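Local atomic coordinates of mandelate racemase/muconate lactonizing protein (Paenibacillus sp., PDB entry 3VCC), a protein that probably dehydrates D-galacturonate as a member of the enolase superfamily, using magnesium held at the mouth of its barrel domain. Residues L229-E234 against N331-E336; I169-G174 against I204-N209; A20-E25 against I340-M345. All coordinates share one frame; numbering follows the deposited sequence.

Contacts 1 and 2 are buried in the same barrel, where strands 204-207 and 229-233 are neighbours, and both supply ligands to one magnesium ion. Contact 2 is regular parallel sheet, its backbone bonds supporting a charged pair at the metal. Contact 1 joins well-separated strands through side chains and a water, with three aromatic rings and a Tyr-Glu hydrogen bond at one level and metal-side carboxylates at another. Contact 3, with its centre about 27 Å from that of contact 1, is antiparallel sheet that is partly buried, with exposed polar residues on one side and apolar ones inward. In the sequence it closes a long loop inside which both barrel contacts are nested.

Contact 1 of 3, residues L229-E234 against N331-E336; sequences LYWLEE and NFEFVE. With MG (magnesium ion), chain D; MG (magnesium ion), chain C.
Glu-333 reaches Tyr-230 at the edge of its ring. The bend of the glutamate chain at its second torsion (chi2 -76°) carries the carboxylate to the hydroxyl, its plane lying 21° from that of the ring, and OE1 accepts a hydrogen bond from Tyr-230 OH. The distance between those two oxygens, 2.4 Å, is very short and its exact value is doubtful. Glu-333 OE2 has a salt bridge with Arg-307, a second partner for a buried charge.

The next residue, Phe-334, turns an edge toward the face of Tyr-230 in an offset edge-to-face pair with planes 79° apart. Phe-334 CE2 lies 3.9 Å from Tyr-230 CE2, while Phe-334 CD2 is as far, 3.9 Å, from Trp-231 CZ3, the indole lying obliquely to the phenyl ring. Flat, rigid groups suit this place: in the TIM-type barrel of the enolase superfamily, strands 229-233 and 335-337 are not sheet neighbours, and long aromatic side chains span the interior between them. Trp-231 does double duty, since its NE1 also donates to the anti lone pair of Glu-233 OE1 at 3.2 Å. Replacing the indole with the methyl group of an alanine would probably leave a gap beside Phe-334 and deprive Glu-233 OE1 of one of the donors that steady it.

Glu-336 ends the segment nearer the metal. Its OE2 stays 5.4 Å from Glu-233 OE2, with Lys-168 forming salt bridges to both carboxylates. A water 2.8 Å from Glu-336 OE1 lies between the two glutamates. Glu-233 OE2 binds magnesium at 2.1 Å, alongside Asp-207 and Glu-263; Glu-234 OE2 binds the other magnesium, also 2.1 Å away, together with Glu-238 and Asp-261.

Contact 2 of 3, residues I169-G174 against I204-N209; sequences IKVGRG and IMIDAN. With MG (magnesium ion), chain D.
Lys-170 and Asp-207, paired in the sheet, run side by side in the same direction and end in a salt bridge, NZ to OD2 2.8 Å. The ammonium comes from above the carboxylate plane, 60° out of it, while Asp-207 OD2 also binds magnesium at 2.2 Å. A second torsion near zero (chi2 -6°) turns the other oxygen of Asp-207, OD1, back toward its own backbone, where it accepts from Asn-209 N at 3.0 Å in an Asx turn. A metal-bound water donates to that same OD1. Lys-170 NZ makes a further, weak bond to Asn-209 OD1 (3.3 Å).

Behind these groups the backbones form parallel sheet: Ile-169 N donates to Met-205 O, Asp-207 N to Ile-169 O, and Val-171 N to Asp-207 O. These strands belong to a beta-alpha-beta unit through helix 180-198, which packs on Ile-206 and Val-171. Small or branched apolar residues fill the packing here: Ile-169 CD1 meets Ile-204 CG2 at 3.7 Å, and Val-171 CG2 meets Ala-208 CB at 3.9 Å. Gly-172 follows, where any side chain would strike Ala-208 O.

Gripped through both oxygens, Asp-207 has little freedom to turn, which probably holds OD2 in place for the magnesium it shares with Glu-233 and Glu-263.

Contact 3 of 3, residues A20-E25 against I340-M345; sequences AKLTGE and ITIEGM
Leu-22 packs against Ile-342 at about a right angle, its CB 3.6 Å from Ile-342 CG2. The leucine continues to the following turn, where CD1 comes within 3.9 Å of Glu-343 O and lies 4.4 Å from Met-345 CB. An apolar residue fits here because Leu-377 of helix 371-380 and Phe-369 also touch Leu-22.

Ile-342 uses its two branches differently. CG2, anti to the backbone N (CG1 at chi1 -63°), meets the leucine, while CD1 lies 3.8 Å from Gly-24 N. Gly-24 and Ile-342 are a non-hydrogen-bonded antiparallel pair with unusually close CA atoms, and Gly-24 CA makes a CA-H...O contact of 3.0 Å with Thr-341 O. A side chain on Gly-24 would collide with that oxygen, which explains the glycine.

In this way strand 340-342, which follows the barrel strand 335-337, adds itself to the antiparallel sheet containing strand 14-30; in the enolase superfamily such a sheet belongs to the domain that caps the barrel.

Glu-25 forms the neighbouring hydrogen-bonded pair with Thr-341. Its N donates to Thr-341 O (3.0 Å), and its O accepts from Thr-341 N (2.9 Å). Both side chains stand on the same exposed face, which suits polar residues, and Glu-25 has a long, weak ion pair with Lys-41.

At the other end Glu-343 N donates to Thr-23 O, 2.8 Å away, just where Ile-342 to Met-345 make a type II turn. Gly-344 takes the turn's third position, with the positive phi that glycine adopts readily, and a water links Thr-23 N to Glu-343 O.

Contact 1 of 3, residues L229-E234 against N331-E336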
loop_
_atom_site.group_PDB
_atom_site.type_symbol
_atom_site.label_atom_id
_atom_site.label_comp_id
_atom_site.label_asym_id
_atom_site.label_seq_id
_atom_site.Cartn_x
_atom_site.Cartn_y
_atom_site.Cartn_z
ATOM N N LEU A 229 -2.950 -19.959 -7.156
ATOM C CA LEU A 229 -3.247 -18.709 -6.473
ATOM C C LEU A 229 -2.120 -18.418 -5.498
ATOM O O LEU A 229 -1.695 -19.316 -4.748
ATOM C CB LEU A 229 -4.558 -18.846 -5.701
ATOM C CG LEU A 229 -5.795 -19.166 -6.523
ATOM C CD1 LEU A 229 -6.980 -19.464 -5.598
ATOM C CD2 LEU A 229 -6.117 -18.011 -7.464
ATOM N N TYR A 230 -1.635 -17.184 -5.499
ATOM C CA TYR A 230 -0.521 -16.822 -4.639
ATOM C C TYR A 230 -1.003 -16.539 -3.225
ATOM O O TYR A 230 -0.432 -17.044 -2.247
ATOM C CB TYR A 230 0.248 -15.632 -5.208
ATOM C CG TYR A 230 1.497 -15.329 -4.418
ATOM C CD1 TYR A 230 2.623 -16.143 -4.510
ATOM C CD2 TYR A 230 1.549 -14.239 -3.563
ATOM C CE1 TYR A 230 3.770 -15.864 -3.774
ATOM C CE2 TYR A 230 2.690 -13.952 -2.834
ATOM C CZ TYR A 230 3.795 -14.769 -2.941
ATOM O OH TYR A 230 4.923 -14.471 -2.206
ATOM N N TRP A 231 -2.048 -15.730 -3.100
ATOM C CA TRP A 231 -2.651 -15.559 -1.783
ATOM C C TRP A 231 -4.146 -15.306 -1.795
ATOM O O TRP A 231 -4.732 -14.919 -2.813
ATOM C CB TRP A 231 -1.881 -14.526 -0.927
ATOM C CG TRP A 231 -2.163 -13.023 -1.116
ATOM C CD1 TRP A 231 -3.380 -12.394 -1.264
ATOM C CD2 TRP A 231 -1.175 -11.982 -1.122
ATOM N NE1 TRP A 231 -3.198 -11.032 -1.366
ATOM C CE2 TRP A 231 -1.855 -10.754 -1.290
ATOM C CE3 TRP A 231 0.221 -11.973 -1.007
ATOM C CZ2 TRP A 231 -1.179 -9.522 -1.352
ATOM C CZ3 TRP A 231 0.897 -10.741 -1.077
ATOM C CH2 TRP A 231 0.190 -9.537 -1.243
ATOM N N LEU A 232 -4.742 -15.544 -0.637
ATOM C CA LEU A 232 -6.148 -15.346 -0.389
ATOM C C LEU A 232 -6.253 -14.324 0.720
ATOM O O LEU A 232 -5.792 -14.550 1.844
ATOM C CB LEU A 232 -6.789 -16.658 0.072
ATOM C CG LEU A 232 -8.133 -16.554 0.788
ATOM C CD1 LEU A 232 -9.209 -16.004 -0.172
ATOM C CD2 LEU A 232 -8.528 -17.916 1.375
ATOM N N GLU A 233 -6.864 -13.199 0.389
ATOM C CA GLU A 233 -6.882 -12.036 1.261
ATOM C C GLU A 233 -8.295 -11.780 1.785
ATOM O O GLU A 233 -9.253 -11.734 1.006
ATOM C CB GLU A 233 -6.383 -10.814 0.482
ATOM C CG GLU A 233 -6.591 -9.475 1.197
ATOM C CD GLU A 233 -5.879 -8.326 0.483
ATOM O OE1 GLU A 233 -4.998 -8.587 -0.358
ATOM O OE2 GLU A 233 -6.198 -7.163 0.767
ATOM N N GLU A 234 -8.413 -11.619 3.100
ATOM C CA GLU A 234 -9.677 -11.287 3.745
ATOM C C GLU A 234 -10.870 -12.121 3.237
ATOM O O GLU A 234 -11.881 -11.569 2.791
ATOM C CB GLU A 234 -9.976 -9.786 3.630
ATOM C CG GLU A 234 -8.954 -8.904 4.376
ATOM C CD GLU A 234 -9.566 -7.628 4.941
ATOM O OE1 GLU A 234 -10.053 -6.773 4.170
ATOM O OE2 GLU A 234 -9.535 -7.452 6.174
ATOM N N ASN A 331 11.246 -9.751 4.246
ATOM C CA ASN A 331 10.144 -10.478 3.610
ATOM C C ASN A 331 9.083 -9.551 2.998
ATOM O O ASN A 331 7.876 -9.723 3.200
ATOM C CB ASN A 331 9.506 -11.475 4.599
ATOM C CG ASN A 331 10.461 -12.605 4.999
ATOM O OD1 ASN A 331 11.401 -12.919 4.268
ATOM N ND2 ASN A 331 10.214 -13.218 6.157
ATOM N N PHE A 332 9.537 -8.557 2.245
ATOM C CA PHE A 332 8.615 -7.623 1.617
ATOM C C PHE A 332 8.059 -8.272 0.366
ATOM O O PHE A 332 8.814 -8.685 -0.510
ATOM C CB PHE A 332 9.331 -6.307 1.271
ATOM C CG PHE A 332 8.411 -5.250 0.733
ATOM C CD1 PHE A 332 8.104 -5.205 -0.618
ATOM C CD2 PHE A 332 7.846 -4.309 1.585
ATOM C CE1 PHE A 332 7.256 -4.231 -1.123
ATOM C CE2 PHE A 332 6.989 -3.324 1.084
ATOM C CZ PHE A 332 6.699 -3.290 -0.270
ATOM N N GLU A 333 6.738 -8.348 0.257
ATOM C CA GLU A 333 6.129 -9.034 -0.883
ATOM C C GLU A 333 6.003 -8.190 -2.159
ATOM O O GLU A 333 6.602 -8.507 -3.189
ATOM C CB GLU A 333 4.743 -9.553 -0.496
ATOM C CG GLU A 333 4.783 -10.680 0.500
ATOM C CD GLU A 333 5.189 -11.985 -0.131
ATOM O OE1 GLU A 333 4.576 -12.353 -1.150
ATOM O OE2 GLU A 333 6.122 -12.640 0.385
ATOM N N PHE A 334 5.187 -7.143 -2.091
ATOM C CA PHE A 334 4.791 -6.383 -3.270
ATOM C C PHE A 334 4.441 -4.956 -2.904
ATOM O O PHE A 334 3.944 -4.685 -1.808
ATOM C CB PHE A 334 3.492 -6.933 -3.851
ATOM C CG PHE A 334 3.605 -8.260 -4.557
ATOM C CD1 PHE A 334 4.205 -8.353 -5.799
ATOM C CD2 PHE A 334 2.979 -9.378 -4.033
ATOM C CE1 PHE A 334 4.256 -9.551 -6.470
ATOM C CE2 PHE A 334 3.019 -10.587 -4.703
ATOM C CZ PHE A 334 3.659 -10.674 -5.927
ATOM N N VAL A 335 4.654 -4.056 -3.851
ATOM C CA VAL A 335 3.968 -2.770 -3.853
ATOM C C VAL A 335 2.571 -2.960 -4.469
ATOM O O VAL A 335 2.432 -3.506 -5.570
ATOM C CB VAL A 335 4.775 -1.719 -4.639
ATOM C CG1 VAL A 335 3.965 -0.450 -4.821
ATOM C CG2 VAL A 335 6.085 -1.423 -3.920
ATOM N N GLU A 336 1.537 -2.554 -3.738
ATOM C CA GLU A 336 0.168 -2.613 -4.249
ATOM C C GLU A 336 -0.042 -1.408 -5.164
ATOM O O GLU A 336 -0.038 -0.268 -4.709
ATOM C CB GLU A 336 -0.827 -2.609 -3.080
ATOM C CG GLU A 336 -2.285 -2.643 -3.485
ATOM C CD GLU A 336 -3.206 -2.982 -2.329
ATOM O OE1 GLU A 336 -2.766 -2.925 -1.154
ATOM O OE2 GLU A 336 -4.371 -3.323 -2.600
HETATM MG MG MG D . -7.874 -5.930 0.680
HETATM MG MG MG C . -9.285 -8.600 7.976
HETATM O O HOH W 1 -3.838 -4.879 0.606
HETATM O O HOH W 2 -9.499 -6.912 1.798
HETATM O O HOH W 3 -6.545 -4.752 -0.642
HETATM O O HOH W 4 -10.444 -10.253 7.110
HETATM O O HOH W 5 -7.972 -7.058 8.932
HETATM O O HOH W 6 -11.175 -7.644 8.670
#

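Contact 2 of 3, residues I169-G174 against I204-N209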
loop_
_atom_site.group_PDB
_atom_site.type_symbol
_atom_site.label_atom_id
_atom_site.label_comp_id
_atom_site.label_asym_id
_atom_site.label_seq_id
_atom_site.Cartn_x
_atom_site.Cartn_y
_atom_site.Cartn_z
ATOM N N ILE A 169 -7.407 -9.849 -7.740
ATOM C CA ILE A 169 -8.765 -9.840 -8.229
ATOM C C ILE A 169 -9.739 -9.757 -7.059
ATOM O O ILE A 169 -9.695 -10.604 -6.144
ATOM C CB ILE A 169 -9.020 -11.141 -9.010
ATOM C CG1 ILE A 169 -7.901 -11.373 -10.035
ATOM C CG2 ILE A 169 -10.402 -11.115 -9.684
ATOM C CD1 ILE A 169 -7.839 -12.810 -10.535
ATOM N N LYS A 170 -10.608 -8.745 -7.071
ATOM C CA LYS A 170 -11.690 -8.685 -6.085
ATOM C C LYS A 170 -12.686 -9.813 -6.359
ATOM O O LYS A 170 -13.114 -10.017 -7.506
ATOM C CB LYS A 170 -12.416 -7.339 -6.140
ATOM C CG LYS A 170 -11.566 -6.139 -5.787
ATOM C CD LYS A 170 -11.038 -6.242 -4.362
ATOM C CE LYS A 170 -10.328 -4.928 -3.987
ATOM N NZ LYS A 170 -9.740 -4.962 -2.624
ATOM N N VAL A 171 -13.068 -10.525 -5.301
ATOM C CA VAL A 171 -14.097 -11.556 -5.387
ATOM C C VAL A 171 -15.052 -11.294 -4.240
ATOM O O VAL A 171 -14.924 -10.284 -3.552
ATOM C CB VAL A 171 -13.497 -12.988 -5.317
ATOM C CG1 VAL A 171 -12.532 -13.208 -6.475
ATOM C CG2 VAL A 171 -12.768 -13.201 -3.993
ATOM N N GLY A 172 -16.007 -12.188 -4.020
ATOM C CA GLY A 172 -17.052 -11.938 -3.045
ATOM C C GLY A 172 -18.300 -11.294 -3.624
ATOM O O GLY A 172 -19.076 -10.682 -2.897
ATOM N N ARG A 173 -18.510 -11.429 -4.934
ATOM C CA ARG A 173 -19.655 -10.772 -5.566
ATOM C C ARG A 173 -21.002 -11.165 -4.933
ATOM O O ARG A 173 -21.928 -10.349 -4.871
ATOM C CB ARG A 173 -19.677 -11.062 -7.067
ATOM C CG ARG A 173 -18.694 -10.239 -7.890
ATOM C CD ARG A 173 -18.435 -10.941 -9.234
ATOM N NE ARG A 173 -17.549 -10.136 -10.059
ATOM C CZ ARG A 173 -16.235 -10.058 -9.876
ATOM N NH1 ARG A 173 -15.502 -9.265 -10.650
ATOM N NH2 ARG A 173 -15.656 -10.756 -8.914
ATOM N N GLY A 174 -21.104 -12.413 -4.492
ATOM C CA GLY A 174 -22.316 -12.935 -3.888
ATOM C C GLY A 174 -22.595 -12.513 -2.453
ATOM O O GLY A 174 -23.687 -12.749 -1.933
ATOM N N ILE A 204 -1.324 -14.618 -9.072
ATOM C CA ILE A 204 -2.723 -14.249 -8.959
ATOM C C ILE A 204 -3.142 -14.226 -7.493
ATOM O O ILE A 204 -2.960 -15.219 -6.777
ATOM C CB ILE A 204 -3.616 -15.264 -9.712
ATOM C CG1 ILE A 204 -3.304 -15.246 -11.207
ATOM C CG2 ILE A 204 -5.095 -14.991 -9.437
ATOM C CD1 ILE A 204 -3.526 -13.893 -11.856
ATOM N N MET A 205 -3.694 -13.095 -7.050
ATOM C CA MET A 205 -4.198 -12.976 -5.687
ATOM C C MET A 205 -5.689 -12.710 -5.702
ATOM O O MET A 205 -6.195 -12.087 -6.638
ATOM C CB MET A 205 -3.473 -11.854 -4.945
ATOM C CG MET A 205 -2.099 -12.270 -4.471
ATOM S SD MET A 205 -0.866 -11.021 -4.787
ATOM C CE MET A 205 -0.579 -11.340 -6.515
ATOM N N ILE A 206 -6.406 -13.183 -4.686
ATOM C CA ILE A 206 -7.826 -12.848 -4.613
ATOM C C ILE A 206 -8.152 -12.216 -3.278
ATOM O O ILE A 206 -7.554 -12.553 -2.246
ATOM C CB ILE A 206 -8.779 -14.047 -4.922
ATOM C CG1 ILE A 206 -8.639 -15.164 -3.890
ATOM C CG2 ILE A 206 -8.542 -14.590 -6.336
ATOM C CD1 ILE A 206 -9.571 -16.370 -4.190
ATOM N N ASP A 207 -9.103 -11.296 -3.307
ATOM C CA ASP A 207 -9.430 -10.487 -2.150
ATOM C C ASP A 207 -10.945 -10.439 -2.026
ATOM O O ASP A 207 -11.629 -9.856 -2.869
ATOM C CB ASP A 207 -8.813 -9.093 -2.314
ATOM C CG ASP A 207 -9.102 -8.166 -1.150
ATOM O OD1 ASP A 207 -9.881 -8.534 -0.250
ATOM O OD2 ASP A 207 -8.556 -7.033 -1.157
ATOM N N ALA A 208 -11.475 -11.096 -0.988
ATOM C CA ALA A 208 -12.919 -11.191 -0.823
ATOM C C ALA A 208 -13.546 -10.058 -0.013
ATOM O O ALA A 208 -14.776 -9.989 0.100
ATOM C CB ALA A 208 -13.306 -12.551 -0.219
ATOM N N ASN A 209 -12.724 -9.166 0.541
ATOM C CA ASN A 209 -13.233 -8.121 1.423
ATOM C C ASN A 209 -14.264 -8.661 2.405
ATOM O O ASN A 209 -15.298 -8.043 2.649
ATOM C CB ASN A 209 -13.774 -6.919 0.655
ATOM C CG ASN A 209 -12.673 -6.111 0.020
ATOM O OD1 ASN A 209 -12.382 -6.283 -1.155
ATOM N ND2 ASN A 209 -12.023 -5.247 0.808
HETATM MG MG MG D . -7.874 -5.930 0.680
HETATM O O HOH W 7 -13.913 -7.759 -2.944
HETATM O O HOH W 2 -9.499 -6.912 1.798
HETATM O O HOH W 8 -9.413 -4.173 0.442
HETATM O O HOH W 3 -6.545 -4.752 -0.642
#

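Contact 3 of 3, residues A20-E25 against I340-M345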
loop_
_atom_site.group_PDB
_atom_site.type_symbol
_atom_site.label_atom_id
_atom_site.label_comp_id
_atom_site.label_asym_id
_atom_site.label_seq_id
_atom_site.Cartn_x
_atom_site.Cartn_y
_atom_site.Cartn_z
ATOM N N ALA A 20 -2.090 20.808 2.472
ATOM C CA ALA A 20 -3.003 20.966 1.347
ATOM C C ALA A 20 -3.466 19.614 0.820
ATOM O O ALA A 20 -2.759 18.632 0.940
ATOM C CB ALA A 20 -2.333 21.738 0.229
ATOM N N LYS A 21 -4.642 19.590 0.208
ATOM C CA LYS A 21 -5.171 18.362 -0.389
ATOM C C LYS A 21 -4.987 18.414 -1.901
ATOM O O LYS A 21 -5.496 19.323 -2.564
ATOM C CB LYS A 21 -6.653 18.220 -0.030
ATOM C CG LYS A 21 -7.339 16.981 -0.644
ATOM C CD LYS A 21 -8.751 16.804 -0.094
ATOM C CE LYS A 21 -9.804 17.429 -1.005
ATOM N NZ LYS A 21 -10.089 16.599 -2.215
ATOM N N LEU A 22 -4.245 17.453 -2.451
ATOM C CA LEU A 22 -4.043 17.391 -3.899
ATOM C C LEU A 22 -5.078 16.447 -4.518
ATOM O O LEU A 22 -5.596 15.553 -3.846
ATOM C CB LEU A 22 -2.628 16.903 -4.239
ATOM C CG LEU A 22 -1.421 17.541 -3.540
ATOM C CD1 LEU A 22 -0.150 17.248 -4.328
ATOM C CD2 LEU A 22 -1.605 19.043 -3.394
ATOM N N THR A 23 -5.382 16.643 -5.796
ATOM C CA THR A 23 -6.423 15.845 -6.417
ATOM C C THR A 23 -5.974 15.328 -7.769
ATOM O O THR A 23 -5.124 15.928 -8.433
ATOM C CB THR A 23 -7.714 16.663 -6.622
ATOM O OG1 THR A 23 -7.442 17.765 -7.492
ATOM C CG2 THR A 23 -8.238 17.191 -5.302
ATOM N N GLY A 24 -6.582 14.228 -8.189
ATOM C CA GLY A 24 -6.234 13.602 -9.450
ATOM C C GLY A 24 -7.255 12.534 -9.788
ATOM O O GLY A 24 -8.378 12.554 -9.275
ATOM N N GLU A 25 -6.846 11.591 -10.629
ATOM C CA GLU A 25 -7.741 10.575 -11.157
ATOM C C GLU A 25 -6.994 9.279 -11.376
ATOM O O GLU A 25 -5.831 9.295 -11.765
ATOM C CB GLU A 25 -8.285 11.014 -12.519
ATOM C CG GLU A 25 -9.427 12.002 -12.457
ATOM C CD GLU A 25 -10.171 12.083 -13.777
ATOM O OE1 GLU A 25 -9.540 11.848 -14.834
ATOM O OE2 GLU A 25 -11.388 12.365 -13.751
ATOM N N ILE A 340 -2.430 6.082 -10.911
ATOM C CA ILE A 340 -3.075 7.347 -10.566
ATOM C C ILE A 340 -2.253 8.546 -11.023
ATOM O O ILE A 340 -1.037 8.533 -10.923
ATOM C CB ILE A 340 -3.268 7.446 -9.037
ATOM C CG1 ILE A 340 -4.210 6.326 -8.579
ATOM C CG2 ILE A 340 -3.783 8.821 -8.658
ATOM C CD1 ILE A 340 -4.238 6.106 -7.077
ATOM N N THR A 341 -2.923 9.589 -11.501
ATOM C CA THR A 341 -2.232 10.846 -11.773
ATOM C C THR A 341 -2.741 11.932 -10.831
ATOM O O THR A 341 -3.900 12.323 -10.896
ATOM C CB THR A 341 -2.425 11.287 -13.246
ATOM O OG1 THR A 341 -1.924 10.264 -14.116
ATOM C CG2 THR A 341 -1.677 12.605 -13.528
ATOM N N ILE A 342 -1.875 12.415 -9.950
ATOM C CA ILE A 342 -2.260 13.482 -9.038
ATOM C C ILE A 342 -1.698 14.812 -9.519
ATOM O O ILE A 342 -0.500 14.932 -9.758
ATOM C CB ILE A 342 -1.719 13.226 -7.625
ATOM C CG1 ILE A 342 -2.333 11.953 -7.043
ATOM C CG2 ILE A 342 -1.999 14.432 -6.732
ATOM C CD1 ILE A 342 -3.804 12.061 -6.727
ATOM N N GLU A 343 -2.569 15.804 -9.667
ATOM C CA GLU A 343 -2.152 17.125 -10.112
ATOM C C GLU A 343 -1.099 17.687 -9.158
ATOM O O GLU A 343 -1.347 17.776 -7.962
ATOM C CB GLU A 343 -3.379 18.044 -10.164
ATOM C CG GLU A 343 -3.079 19.498 -10.431
ATOM C CD GLU A 343 -3.247 19.865 -11.885
ATOM O OE1 GLU A 343 -3.246 18.942 -12.736
ATOM O OE2 GLU A 343 -3.388 21.075 -12.173
ATOM N N GLY A 344 0.074 18.043 -9.687
ATOM C CA GLY A 344 1.116 18.661 -8.878
ATOM C C GLY A 344 2.089 17.697 -8.234
ATOM O O GLY A 344 2.995 18.112 -7.500
ATOM N N MET A 345 1.918 16.408 -8.508
ATOM C CA MET A 345 2.753 15.374 -7.901
ATOM C C MET A 345 3.435 14.549 -8.981
ATOM O O MET A 345 2.867 13.585 -9.493
ATOM C CB MET A 345 1.920 14.472 -6.982
ATOM C CG MET A 345 2.765 13.528 -6.128
ATOM S SD MET A 345 1.802 12.622 -4.892
ATOM C CE MET A 345 1.376 11.141 -5.803
HETATM O O HOH W 9 -3.805 18.830 -6.915
#